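Local coordinates for ABC-type transport auxiliary lipoprotein component domain-containing protein (Xanthomonas campestris pv. campestris, PDB 2IQI) that is of unknown function but is probably a lipoprotein that serves as an auxiliary component of an ABC-type transport system, at residues L126-A140 against L173-S185. Sequence-based numbering, arbitrary orientation.
Sequences LNAKLLHSSDQRVVA and LVGWTLITGQQDS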
# COMPACT_ATOMS: atom_id res chain seq x y z
N LEU A 126 -2.08 6.97 -0.90
CA LEU A 126 -2.26 6.72 0.54
C LEU A 126 -1.39 7.63 1.45
O LEU A 126 -0.37 8.20 0.99
CB LEU A 126 -2.06 5.25 0.86
CG LEU A 126 -0.68 4.66 0.56
CD1 LEU A 126 0.33 4.98 1.68
CD2 LEU A 126 -0.69 3.11 0.18
N ASN A 127 -1.78 7.76 2.73
CA ASN A 127 -1.02 8.55 3.69
C ASN A 127 -0.63 7.70 4.90
O ASN A 127 -1.49 7.07 5.54
CB ASN A 127 -1.86 9.73 4.14
CG ASN A 127 -1.17 10.60 5.16
OD1 ASN A 127 -1.38 10.43 6.38
ND2 ASN A 127 -0.34 11.55 4.69
N ALA A 128 0.66 7.67 5.21
CA ALA A 128 1.15 6.95 6.38
C ALA A 128 1.52 7.90 7.48
O ALA A 128 2.18 8.91 7.25
CB ALA A 128 2.37 6.11 6.02
N LYS A 129 1.11 7.58 8.69
CA LYS A 129 1.63 8.26 9.84
C LYS A 129 2.44 7.22 10.56
O LYS A 129 2.01 6.04 10.65
CB LYS A 129 0.49 8.69 10.73
CG LYS A 129 -0.37 9.75 10.15
CD LYS A 129 -1.39 10.15 11.15
CE LYS A 129 -1.87 11.52 10.77
NZ LYS A 129 -2.54 11.61 9.44
N LEU A 130 3.58 7.62 11.09
CA LEU A 130 4.31 6.83 12.04
C LEU A 130 4.17 7.52 13.40
O LEU A 130 4.50 8.69 13.56
CB LEU A 130 5.77 6.74 11.62
CG LEU A 130 6.61 5.83 12.52
CD1 LEU A 130 6.11 4.37 12.39
CD2 LEU A 130 8.07 5.94 12.20
N LEU A 131 3.66 6.79 14.37
CA LEU A 131 3.44 7.29 15.73
C LEU A 131 4.36 6.58 16.69
O LEU A 131 4.72 5.41 16.49
CB LEU A 131 2.01 7.05 16.16
CG LEU A 131 0.97 7.88 15.41
CD1 LEU A 131 -0.45 7.34 15.62
CD2 LEU A 131 1.05 9.35 15.89
N HIS A 132 4.77 7.30 17.73
CA HIS A 132 5.56 6.74 18.81
C HIS A 132 4.54 6.30 19.85
O HIS A 132 3.82 7.14 20.40
CB HIS A 132 6.53 7.82 19.35
CG HIS A 132 7.55 7.29 20.31
ND1 HIS A 132 7.61 7.69 21.63
CD2 HIS A 132 8.55 6.39 20.15
CE1 HIS A 132 8.59 7.06 22.24
NE2 HIS A 132 9.18 6.27 21.37
N SER A 133 4.42 4.99 20.08
CA SER A 133 3.25 4.44 20.83
C SER A 133 3.02 5.09 22.21
O SER A 133 1.88 5.34 22.61
CB SER A 133 3.32 2.92 20.96
OG SER A 133 3.67 2.31 19.73
N SER A 134 4.13 5.36 22.91
CA SER A 134 4.14 6.07 24.20
C SER A 134 3.41 7.40 24.26
O SER A 134 2.47 7.54 25.00
CB SER A 134 5.56 6.32 24.66
OG SER A 134 5.96 5.27 25.46
N ASP A 135 3.87 8.41 23.53
CA ASP A 135 3.32 9.75 23.74
C ASP A 135 2.08 9.96 22.88
O ASP A 135 1.45 11.04 22.96
CB ASP A 135 4.36 10.82 23.40
CG ASP A 135 5.79 10.34 23.58
OD1 ASP A 135 6.08 9.75 24.65
OD2 ASP A 135 6.62 10.57 22.65
N GLN A 136 1.74 8.95 22.07
CA GLN A 136 0.84 9.10 20.92
C GLN A 136 1.34 10.31 20.14
O GLN A 136 0.62 11.30 19.93
CB GLN A 136 -0.61 9.27 21.38
CG GLN A 136 -1.27 7.95 21.82
CD GLN A 136 -2.67 8.12 22.48
OE1 GLN A 136 -3.06 9.23 22.95
NE2 GLN A 136 -3.42 7.00 22.53
N ARG A 137 2.62 10.22 19.77
CA ARG A 137 3.37 11.35 19.23
C ARG A 137 3.60 11.11 17.76
O ARG A 137 4.22 10.12 17.37
CB ARG A 137 4.74 11.50 19.94
CG ARG A 137 5.66 12.62 19.39
CD ARG A 137 6.91 12.78 20.22
NE ARG A 137 7.70 11.55 20.22
CZ ARG A 137 8.53 11.20 19.25
NH1 ARG A 137 8.67 12.00 18.20
NH2 ARG A 137 9.23 10.06 19.29
N VAL A 138 3.11 12.02 16.94
CA VAL A 138 3.34 11.91 15.51
C VAL A 138 4.79 12.15 15.18
O VAL A 138 5.29 13.24 15.37
CB VAL A 138 2.44 12.84 14.74
CG1 VAL A 138 2.60 12.58 13.26
CG2 VAL A 138 0.98 12.61 15.19
N VAL A 139 5.47 11.10 14.73
CA VAL A 139 6.85 11.20 14.32
C VAL A 139 6.94 11.91 12.98
O VAL A 139 7.69 12.83 12.83
CB VAL A 139 7.51 9.84 14.26
CG1 VAL A 139 8.84 9.94 13.56
CG2 VAL A 139 7.69 9.29 15.65
N ALA A 140 6.15 11.47 12.01
CA ALA A 140 6.09 12.06 10.67
C ALA A 140 4.92 11.45 9.91
O ALA A 140 4.27 10.49 10.36
CB ALA A 140 7.36 11.83 9.91
N LEU A 173 7.01 2.48 1.35
CA LEU A 173 6.51 2.58 2.72
C LEU A 173 7.49 1.99 3.71
O LEU A 173 7.85 2.61 4.70
CB LEU A 173 5.20 1.83 2.85
CG LEU A 173 3.96 2.63 2.54
CD1 LEU A 173 2.71 1.73 2.34
CD2 LEU A 173 3.84 3.54 3.75
N VAL A 174 7.89 0.77 3.42
CA VAL A 174 8.78 0.05 4.24
C VAL A 174 10.05 0.86 4.51
O VAL A 174 10.51 0.94 5.66
CB VAL A 174 9.06 -1.29 3.61
CG1 VAL A 174 10.32 -1.92 4.20
CG2 VAL A 174 7.88 -2.21 3.84
N GLY A 175 10.59 1.48 3.46
CA GLY A 175 11.88 2.12 3.52
C GLY A 175 11.72 3.39 4.30
O GLY A 175 12.61 3.80 5.01
N TRP A 176 10.56 4.01 4.19
CA TRP A 176 10.37 5.29 4.85
C TRP A 176 10.07 5.05 6.31
O TRP A 176 10.35 5.91 7.12
CB TRP A 176 9.24 6.04 4.19
CG TRP A 176 8.81 7.23 4.86
CD1 TRP A 176 9.32 8.49 4.71
CD2 TRP A 176 7.73 7.33 5.79
NE1 TRP A 176 8.63 9.38 5.51
CE2 TRP A 176 7.65 8.68 6.19
CE3 TRP A 176 6.84 6.41 6.35
CZ2 TRP A 176 6.70 9.13 7.11
CZ3 TRP A 176 5.88 6.87 7.27
CH2 TRP A 176 5.82 8.21 7.63
N THR A 177 9.49 3.90 6.62
CA THR A 177 9.15 3.54 7.99
C THR A 177 10.41 3.21 8.77
O THR A 177 10.58 3.68 9.89
CB THR A 177 8.20 2.33 8.04
OG1 THR A 177 7.04 2.65 7.28
CG2 THR A 177 7.78 2.04 9.49
N LEU A 178 11.28 2.41 8.17
CA LEU A 178 12.54 2.08 8.78
C LEU A 178 13.41 3.29 8.97
O LEU A 178 14.01 3.43 10.01
CB LEU A 178 13.30 1.05 7.96
CG LEU A 178 12.57 -0.26 7.81
CD1 LEU A 178 13.44 -1.09 6.97
CD2 LEU A 178 12.26 -0.93 9.18
N ILE A 179 13.53 4.14 7.95
CA ILE A 179 14.45 5.28 8.04
C ILE A 179 13.88 6.31 9.02
O ILE A 179 14.59 6.74 9.95
CB ILE A 179 14.78 5.87 6.65
CG1 ILE A 179 15.72 4.91 5.94
CG2 ILE A 179 15.38 7.28 6.74
CD1 ILE A 179 15.87 5.18 4.49
N THR A 180 12.61 6.68 8.86
CA THR A 180 12.02 7.66 9.75
C THR A 180 12.01 7.14 11.20
O THR A 180 12.39 7.86 12.12
CB THR A 180 10.59 8.04 9.32
OG1 THR A 180 10.55 8.38 7.92
CG2 THR A 180 10.12 9.21 10.13
N GLY A 181 11.63 5.88 11.38
CA GLY A 181 11.63 5.29 12.69
C GLY A 181 12.98 5.42 13.35
O GLY A 181 13.08 5.87 14.49
N GLN A 182 14.00 5.01 12.62
CA GLN A 182 15.36 5.00 13.09
C GLN A 182 15.92 6.41 13.39
O GLN A 182 16.69 6.58 14.32
CB GLN A 182 16.24 4.27 12.07
CG GLN A 182 17.68 4.00 12.50
CD GLN A 182 17.81 3.17 13.78
OE1 GLN A 182 16.82 2.78 14.43
NE2 GLN A 182 19.05 2.92 14.16
N GLN A 183 15.54 7.42 12.62
CA GLN A 183 16.05 8.75 12.91
C GLN A 183 15.39 9.26 14.16
O GLN A 183 16.00 10.04 14.90
CB GLN A 183 15.91 9.71 11.73
CG GLN A 183 17.04 9.47 10.72
CD GLN A 183 16.83 10.06 9.32
OE1 GLN A 183 15.74 10.57 8.97
NE2 GLN A 183 17.89 10.00 8.50
N ASP A 184 14.15 8.82 14.41
CA ASP A 184 13.45 9.25 15.62
C ASP A 184 14.04 8.52 16.80
O ASP A 184 14.24 9.12 17.85
CB ASP A 184 11.97 8.96 15.56
CG ASP A 184 11.25 9.39 16.84
OD1 ASP A 184 11.04 8.56 17.75
OD2 ASP A 184 10.88 10.57 16.94
N SER A 185 14.33 7.24 16.63
CA SER A 185 14.77 6.43 17.75
C SER A 185 16.08 6.95 18.32
O SER A 185 16.32 6.85 19.52
CB SER A 185 14.90 4.97 17.33
OG SER A 185 16.09 4.42 17.83
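The last turns of the long C-terminal helix pack on a beta hairpin, and Arg137 of the hairpin meets Asp184 of the helix in a salt bridge at the turn end. The guanidinium comes end-on: NH2 gives a hydrogen bond to Asp184 OD1 at 2.8 Å, on that oxygen's syn lone pair, and NH1 reaches OD2 at 2.9 Å. The two planes lie only 16° apart. A bend at chi3 (61°) turns the guanidinium so that NE is left for Asp135 OD2, 2.8 Å away, an oxygen that also accepts from His132 ND1. Arginine thus joins both carboxylates, and Tyr101 OH of the adjacent strand binds Asp184 OD1 as well.

Further along, Val139 and Ala140 both face Leu130 in a classic beta bulge, bringing two neighbouring side chains to the helix. Val139 CG1 and Ala140 CB both touch Thr180 CG2, the former at 3.7 Å. Leu130, its CG anti to the backbone N (chi1 -176°), sets CD2 3.7 Å from Gly181 CA. Trp176 turns the rim of its six-membered ring to both strands, CZ3 on Ala128 CB (3.8 Å) and CZ2 on Ala140 CB (3.9 Å), with Ala140 O in plane at the edge, while Phe144 meets its ring edge-to-face. Beyond it, Leu126 and Leu173 touch tip to tip through their CD1 methyls, beside helix 69-82. This is a C-terminal helix packed across an antiparallel hairpin of a mixed sheet, as in alpha+beta folds, apolar along the strands and closed by a salt-bridge network at the hairpin turn.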